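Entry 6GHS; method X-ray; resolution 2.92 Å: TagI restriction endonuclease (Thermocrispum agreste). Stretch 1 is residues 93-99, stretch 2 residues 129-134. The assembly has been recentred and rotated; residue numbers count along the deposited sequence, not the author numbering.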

# COMPACT_ATOMS: atom_id res chain seq x y z
N GLY A 93 -8.19 -14.09 13.18
CA GLY A 93 -7.07 -13.26 13.63
C GLY A 93 -6.06 -13.04 12.53
O GLY A 93 -5.53 -11.94 12.37
N LEU A 94 -5.81 -14.09 11.75
CA LEU A 94 -4.89 -13.98 10.63
C LEU A 94 -5.37 -13.02 9.53
O LEU A 94 -4.55 -12.37 8.90
CB LEU A 94 -4.61 -15.35 10.02
CG LEU A 94 -3.38 -16.08 10.54
CD1 LEU A 94 -3.38 -17.48 9.94
CD2 LEU A 94 -2.10 -15.34 10.17
N VAL A 95 -6.68 -12.95 9.30
CA VAL A 95 -7.20 -11.99 8.32
C VAL A 95 -7.10 -10.58 8.88
O VAL A 95 -6.77 -9.64 8.17
CB VAL A 95 -8.68 -12.26 7.95
CG1 VAL A 95 -9.19 -11.20 6.98
CG2 VAL A 95 -8.85 -13.66 7.36
N ARG A 96 -7.41 -10.45 10.16
CA ARG A 96 -7.32 -9.18 10.84
C ARG A 96 -5.88 -8.69 10.88
O ARG A 96 -5.65 -7.50 10.85
CB ARG A 96 -7.91 -9.32 12.25
CG ARG A 96 -7.87 -8.09 13.14
CD ARG A 96 -8.53 -6.88 12.51
NE ARG A 96 -9.95 -7.04 12.23
CZ ARG A 96 -10.68 -6.19 11.50
NH1 ARG A 96 -10.12 -5.09 10.96
NH2 ARG A 96 -11.97 -6.42 11.29
N SER A 97 -4.90 -9.60 10.92
CA SER A 97 -3.50 -9.20 10.79
C SER A 97 -3.20 -8.64 9.42
O SER A 97 -2.51 -7.62 9.30
CB SER A 97 -2.55 -10.37 11.09
OG SER A 97 -2.33 -10.50 12.48
N GLN A 98 -3.70 -9.32 8.40
CA GLN A 98 -3.57 -8.89 7.01
C GLN A 98 -4.14 -7.48 6.83
O GLN A 98 -3.47 -6.60 6.29
CB GLN A 98 -4.31 -9.87 6.10
CG GLN A 98 -4.12 -9.64 4.60
CD GLN A 98 -5.42 -9.80 3.81
OE1 GLN A 98 -5.90 -10.91 3.59
NE2 GLN A 98 -5.98 -8.67 3.38
N LEU A 99 -5.36 -7.25 7.32
CA LEU A 99 -6.01 -5.95 7.16
C LEU A 99 -5.36 -4.79 7.94
O LEU A 99 -5.21 -3.69 7.40
CB LEU A 99 -7.48 -6.03 7.56
CG LEU A 99 -8.35 -6.97 6.72
CD1 LEU A 99 -9.78 -6.92 7.25
CD2 LEU A 99 -8.32 -6.65 5.22
N LYS A 129 4.55 -10.86 6.75
CA LYS A 129 3.39 -10.00 6.53
C LYS A 129 2.36 -10.90 5.88
O LYS A 129 2.71 -11.72 5.04
CB LYS A 129 3.79 -8.88 5.57
CG LYS A 129 2.72 -7.88 5.16
CD LYS A 129 3.26 -7.01 4.01
CE LYS A 129 2.28 -5.94 3.52
NZ LYS A 129 2.10 -4.85 4.52
N VAL A 130 1.10 -10.79 6.29
CA VAL A 130 0.02 -11.55 5.66
C VAL A 130 -0.50 -10.65 4.53
O VAL A 130 -0.82 -9.48 4.76
CB VAL A 130 -1.12 -11.88 6.64
CG1 VAL A 130 -2.14 -12.80 5.97
CG2 VAL A 130 -0.56 -12.51 7.91
N VAL A 131 -0.58 -11.20 3.33
CA VAL A 131 -0.89 -10.41 2.14
C VAL A 131 -2.29 -10.68 1.58
O VAL A 131 -2.99 -9.75 1.20
CB VAL A 131 0.19 -10.61 1.06
CG1 VAL A 131 -0.23 -10.00 -0.27
CG2 VAL A 131 1.51 -10.02 1.55
N ALA A 132 -2.68 -11.95 1.51
CA ALA A 132 -4.01 -12.30 1.02
C ALA A 132 -4.51 -13.56 1.68
O ALA A 132 -3.73 -14.27 2.31
CB ALA A 132 -3.97 -12.51 -0.49
N HIS A 133 -5.81 -13.81 1.55
CA HIS A 133 -6.41 -15.05 2.02
C HIS A 133 -7.52 -15.54 1.10
O HIS A 133 -8.13 -14.76 0.39
CB HIS A 133 -6.96 -14.88 3.42
CG HIS A 133 -8.14 -13.97 3.48
ND1 HIS A 133 -8.04 -12.64 3.82
CD2 HIS A 133 -9.45 -14.19 3.23
CE1 HIS A 133 -9.24 -12.08 3.79
NE2 HIS A 133 -10.11 -13.01 3.43
N TRP A 134 -7.78 -16.83 1.13
CA TRP A 134 -8.81 -17.42 0.29
C TRP A 134 -9.24 -18.75 0.85
O TRP A 134 -8.69 -19.22 1.85
CB TRP A 134 -8.27 -17.63 -1.13
CG TRP A 134 -7.06 -18.49 -1.13
CD1 TRP A 134 -7.01 -19.85 -1.23
CD2 TRP A 134 -5.72 -18.04 -0.99
NE1 TRP A 134 -5.71 -20.28 -1.17
CE2 TRP A 134 -4.89 -19.19 -1.02
CE3 TRP A 134 -5.12 -16.78 -0.83
CZ2 TRP A 134 -3.51 -19.12 -0.91
CZ3 TRP A 134 -3.75 -16.71 -0.72
CH2 TRP A 134 -2.95 -17.87 -0.76
O HOH W 1 0.19 -8.83 7.98
O HOH W 2 -0.67 -6.96 5.67

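The imidazole of H133 is held by the helix in two ways at once: its edge is hydrogen-bonded to Q98 and one of its faces is covered by a methyl of V95. ND1 of H133 donates to OE1 of Q98 over 2.8 Å, with an N-H...O angle of 148°, and OE1 lies near the ring plane, where a lone pair can meet the in-plane N-H. Because ND1 is the donor, it carries a proton in this arrangement; NE2 of the same ring is hydrogen-bonded elsewhere in the structure. Over the face, CG2 of V95 sits 3.8 Å from the ring centroid and only 12° off the ring normal, a CH-pi contact in which a weakly polarised methyl rests on the pi cloud. The other methyl of V95 also touches the ring, CG1 approaching CE1 of H133 to 3.3 Å.

These contacts arise where a helix (93-99) crosses a strand (129-134) steeply, at 105° between their N-to-C directions, with the axes 7.2 Å apart at closest approach. Both elements extend beyond the stretches at each end. Within the helix, S97 N bonds to G93 O (2.8 Å), Q98 N to L94 O (3.2 Å) and L99 N to V95 O (2.9 Å), the i to i-4 pattern that places L94 and Q98 one turn apart. On the strand, V130 and H133 direct their CA-to-CB bonds toward the helix, while those of V131 and A132 point away. The backbones come nearest at Q98 and V130, whose CA atoms are 4.7 Å apart; CA of V95 and CA of H133 are 7.0 Å apart.

V130 packs its two methyls against the helix. Its CG1 lies 3.6 Å from CB of Q98 and 3.8 Å from the carbonyl O of L94, while its CG2 meets CD2 of L94 at 3.9 Å and CB of S97 at 4.3 Å. The CA-to-CB bond of L94 points sideways, yet the end of its side chain comes nearer the strand.

Q98 has the largest area covered by the other stretch, 93 Å² of the residue. With chi1 in t and chi2 at -138°, between wells, its side chain runs along the strand backbone: CG is 3.3 Å from O of V130, CD is 3.6 Å from O of V131, and OE1 passes CA of A132 at 3.5 Å before reaching the histidine. The aliphatic portion thus packs while the amide bonds at both ends, its NE2 being satisfied elsewhere in the structure.

Two waters lie between the backbones. Water 1 accepts from V130 N at 2.7 Å and can donate a weak hydrogen bond to S97 O at 3.2 Å. The O of water 2 lies 2.9 Å from Q98 O and 2.7 Å from V130 O, two carbonyls that cannot bond to each other; it is placed to donate to either, though other acceptors elsewhere in the structure compete for its protons. In all, 338 Å² is buried, both sides summed.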